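Local coordinates for protein putative dehydrogenase (Pseudomonas fluorescens, PDB 6UUG) that acts as the flavin-dependent methanesulfinate monooxygenase MsuC of bacterial sulfur assimilation, built on an acyl-CoA dehydrogenase-type fold, at residues A[140-145]-A[177-182]. Numbering follows the deposited sequence.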
ATOM      1  N   GLY A 140      -2.338   1.179 -39.834  1.00 36.16           N
ATOM      2  CA  GLY A 140      -2.694   0.213 -38.818  1.00 40.02           C
ATOM      3  C   GLY A 140      -1.547  -0.743 -38.515  1.00 33.46           C
ATOM      4  O   GLY A 140      -0.511  -0.749 -39.188  1.00 38.15           O
ATOM      5  N   ASN A 141      -1.747  -1.552 -37.477  1.00 37.91           N
ATOM      6  CA  ASN A 141      -0.701  -2.413 -36.938  1.00 36.78           C
ATOM      7  C   ASN A 141      -0.992  -3.871 -37.251  1.00 43.45           C
ATOM      8  O   ASN A 141      -2.109  -4.349 -37.027  1.00 46.54           O
ATOM      9  CB  ASN A 141      -0.575  -2.253 -35.424  1.00 39.85           C
ATOM     10  CG  ASN A 141       0.375  -3.266 -34.819  1.00 46.31           C
ATOM     11  OD1 ASN A 141       1.559  -3.279 -35.132  1.00 38.39           O
ATOM     12  ND2 ASN A 141      -0.145  -4.132 -33.948  1.00 51.31           N
ATOM     13  N   ALA A 142       0.022  -4.573 -37.751  1.00 41.33           N
ATOM     14  CA  ALA A 142       0.006  -6.023 -37.905  1.00 48.33           C
ATOM     15  C   ALA A 142       1.370  -6.590 -37.549  1.00 48.01           C
ATOM     16  O   ALA A 142       1.810  -7.588 -38.130  1.00 48.83           O
ATOM     17  CB  ALA A 142      -0.390  -6.434 -39.326  1.00 45.08           C
ATOM     18  N   LEU A 143       2.061  -5.939 -36.620  1.00 49.82           N
ATOM     19  CA  LEU A 143       3.399  -6.319 -36.196  1.00 48.74           C
ATOM     20  C   LEU A 143       3.285  -6.927 -34.807  1.00 59.02           C
ATOM     21  O   LEU A 143       2.861  -6.252 -33.865  1.00 56.70           O
ATOM     22  CB  LEU A 143       4.333  -5.104 -36.210  1.00 50.86           C
ATOM     23  CG  LEU A 143       5.647  -5.103 -35.413  1.00 54.46           C
ATOM     24  CD1 LEU A 143       6.549  -6.241 -35.824  1.00 58.40           C
ATOM     25  CD2 LEU A 143       6.376  -3.775 -35.569  1.00 47.63           C
ATOM     26  N   ASN A 144       3.619  -8.210 -34.693  1.00 60.23           N
ATOM     27  CA  ASN A 144       3.599  -8.914 -33.414  1.00 58.54           C
ATOM     28  C   ASN A 144       4.854  -9.772 -33.370  1.00 66.15           C
ATOM     29  O   ASN A 144       4.890 -10.862 -33.965  1.00 68.22           O
ATOM     30  CB  ASN A 144       2.338  -9.761 -33.245  1.00 68.41           C
ATOM     31  CG  ASN A 144       2.086 -10.161 -31.794  1.00 70.81           C
ATOM     32  OD1 ASN A 144       2.961 -10.035 -30.935  1.00 68.67           O
ATOM     33  ND2 ASN A 144       0.881 -10.650 -31.520  1.00 65.46           N
ATOM     34  N   PRO A 145       5.911  -9.305 -32.704  1.00 67.81           N
ATOM     35  CA  PRO A 145       7.135 -10.118 -32.607  1.00 71.86           C
ATOM     36  C   PRO A 145       6.934 -11.428 -31.866  1.00 72.98           C
ATOM     37  O   PRO A 145       7.713 -12.367 -32.073  1.00 77.28           O
ATOM     38  CB  PRO A 145       8.110  -9.195 -31.861  1.00 70.79           C
ATOM     39  CG  PRO A 145       7.229  -8.247 -31.100  1.00 66.54           C
ATOM     40  CD  PRO A 145       6.031  -8.027 -31.980  1.00 69.08           C
ATOM     41  N   LEU A 177      -0.681  -0.916 -43.623  1.00 37.66           N
ATOM     42  CA  LEU A 177      -0.360  -1.782 -42.493  1.00 37.05           C
ATOM     43  C   LEU A 177       1.143  -1.969 -42.398  1.00 40.04           C
ATOM     44  O   LEU A 177       1.846  -2.040 -43.410  1.00 43.59           O
ATOM     45  CB  LEU A 177      -0.986  -3.180 -42.617  1.00 41.29           C
ATOM     46  CG  LEU A 177      -2.483  -3.379 -42.686  1.00 47.79           C
ATOM     47  CD1 LEU A 177      -2.746  -4.854 -42.916  1.00 42.31           C
ATOM     48  CD2 LEU A 177      -3.114  -2.915 -41.387  1.00 50.93           C
ATOM     49  N   ILE A 178       1.628  -2.058 -41.170  1.00 36.36           N
ATOM     50  CA  ILE A 178       2.964  -2.560 -40.890  1.00 35.26           C
ATOM     51  C   ILE A 178       2.795  -4.022 -40.489  1.00 36.86           C
ATOM     52  O   ILE A 178       2.199  -4.317 -39.451  1.00 37.88           O
ATOM     53  CB  ILE A 178       3.655  -1.760 -39.781  1.00 36.85           C
ATOM     54  CG1 ILE A 178       3.750  -0.272 -40.152  1.00 39.43           C
ATOM     55  CG2 ILE A 178       5.015  -2.357 -39.479  1.00 42.31           C
ATOM     56  CD1 ILE A 178       4.903   0.057 -41.059  1.00 39.10           C
ATOM     57  N   ALA A 179       3.315  -4.941 -41.297  1.00 38.79           N
ATOM     58  CA  ALA A 179       3.152  -6.372 -41.060  1.00 44.67           C
ATOM     59  C   ALA A 179       4.512  -7.023 -40.874  1.00 39.17           C
ATOM     60  O   ALA A 179       5.484  -6.648 -41.535  1.00 38.98           O
ATOM     61  CB  ALA A 179       2.409  -7.049 -42.227  1.00 41.45           C
ATOM     62  N   SER A 180       4.583  -8.011 -39.985  1.00 44.38           N
ATOM     63  CA  SER A 180       5.815  -8.755 -39.778  1.00 39.82           C
ATOM     64  C   SER A 180       5.634 -10.216 -40.173  1.00 42.45           C
ATOM     65  O   SER A 180       4.524 -10.756 -40.177  1.00 42.70           O
ATOM     66  CB  SER A 180       6.284  -8.678 -38.323  1.00 45.51           C
ATOM     67  OG  SER A 180       5.269  -9.112 -37.441  1.00 44.71           O
ATOM     68  N   ALA A 181       6.760 -10.850 -40.492  1.00 43.47           N
ATOM     69  CA  ALA A 181       6.809 -12.269 -40.808  1.00 46.48           C
ATOM     70  C   ALA A 181       8.190 -12.780 -40.432  1.00 45.80           C
ATOM     71  O   ALA A 181       9.143 -12.008 -40.327  1.00 44.52           O
ATOM     72  CB  ALA A 181       6.520 -12.534 -42.291  1.00 41.79           C
ATOM     73  N   VAL A 182       8.295 -14.090 -40.217  1.00 47.02           N
ATOM     74  CA  VAL A 182       9.568 -14.716 -39.880  1.00 50.26           C
ATOM     75  C   VAL A 182      10.123 -15.402 -41.121  1.00 55.08           C
ATOM     76  O   VAL A 182       9.407 -16.133 -41.815  1.00 50.58           O
ATOM     77  CB  VAL A 182       9.424 -15.702 -38.702  1.00 51.49           C
ATOM     78  CG1 VAL A 182       9.109 -14.949 -37.416  1.00 52.61           C
ATOM     79  CG2 VAL A 182       8.340 -16.724 -38.966  1.00 55.41           C
TER
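Gly140 to Ala142 and Leu177 to Ala179 pair as parallel beta strands, joining an edge strand, 139-142, to the central strand, 176-183, of a three-stranded mixed sheet within the chain, in the beta domain of this acyl-CoA dehydrogenase-type fold. The strand axes lie 8° apart, and the bonds alternate. Ile178 N gives to Gly140 O at 3.2 Å. Ala142 N to Ile178 O is shorter, 2.8 Å, but bent at the hydrogen. Ser180 N to Ala142 O is a weak third rung. On one face the methyl carbons Ala142 CB and Ala179 CB meet at 4.1 Å. The ladder then ends where 140-142 gives way to loop. Asn141 OD1 accepts from Leu143 N at 3.1 Å, an Asx turn whose donor stands 61° out of the amide carbonyl plane. Beyond it, Ser180 reaches across: chi1 of 55° places Ser180 OG in the position flanked by its own N and carbonyl carbon, and from there OG accepts a weak hydrogen bond from Asn144 N (3.3 Å). Leu143 CD1 packs alongside Ser180 CB at 3.5 Å. Helix 100-119 lies over the face bearing Asn141 and Ile178, through Phe108, Met112 and Val116, while strand 189-196 pairs antiparallel along 177-182 and brings Ile192 against Leu143, Ile178 and Ser180.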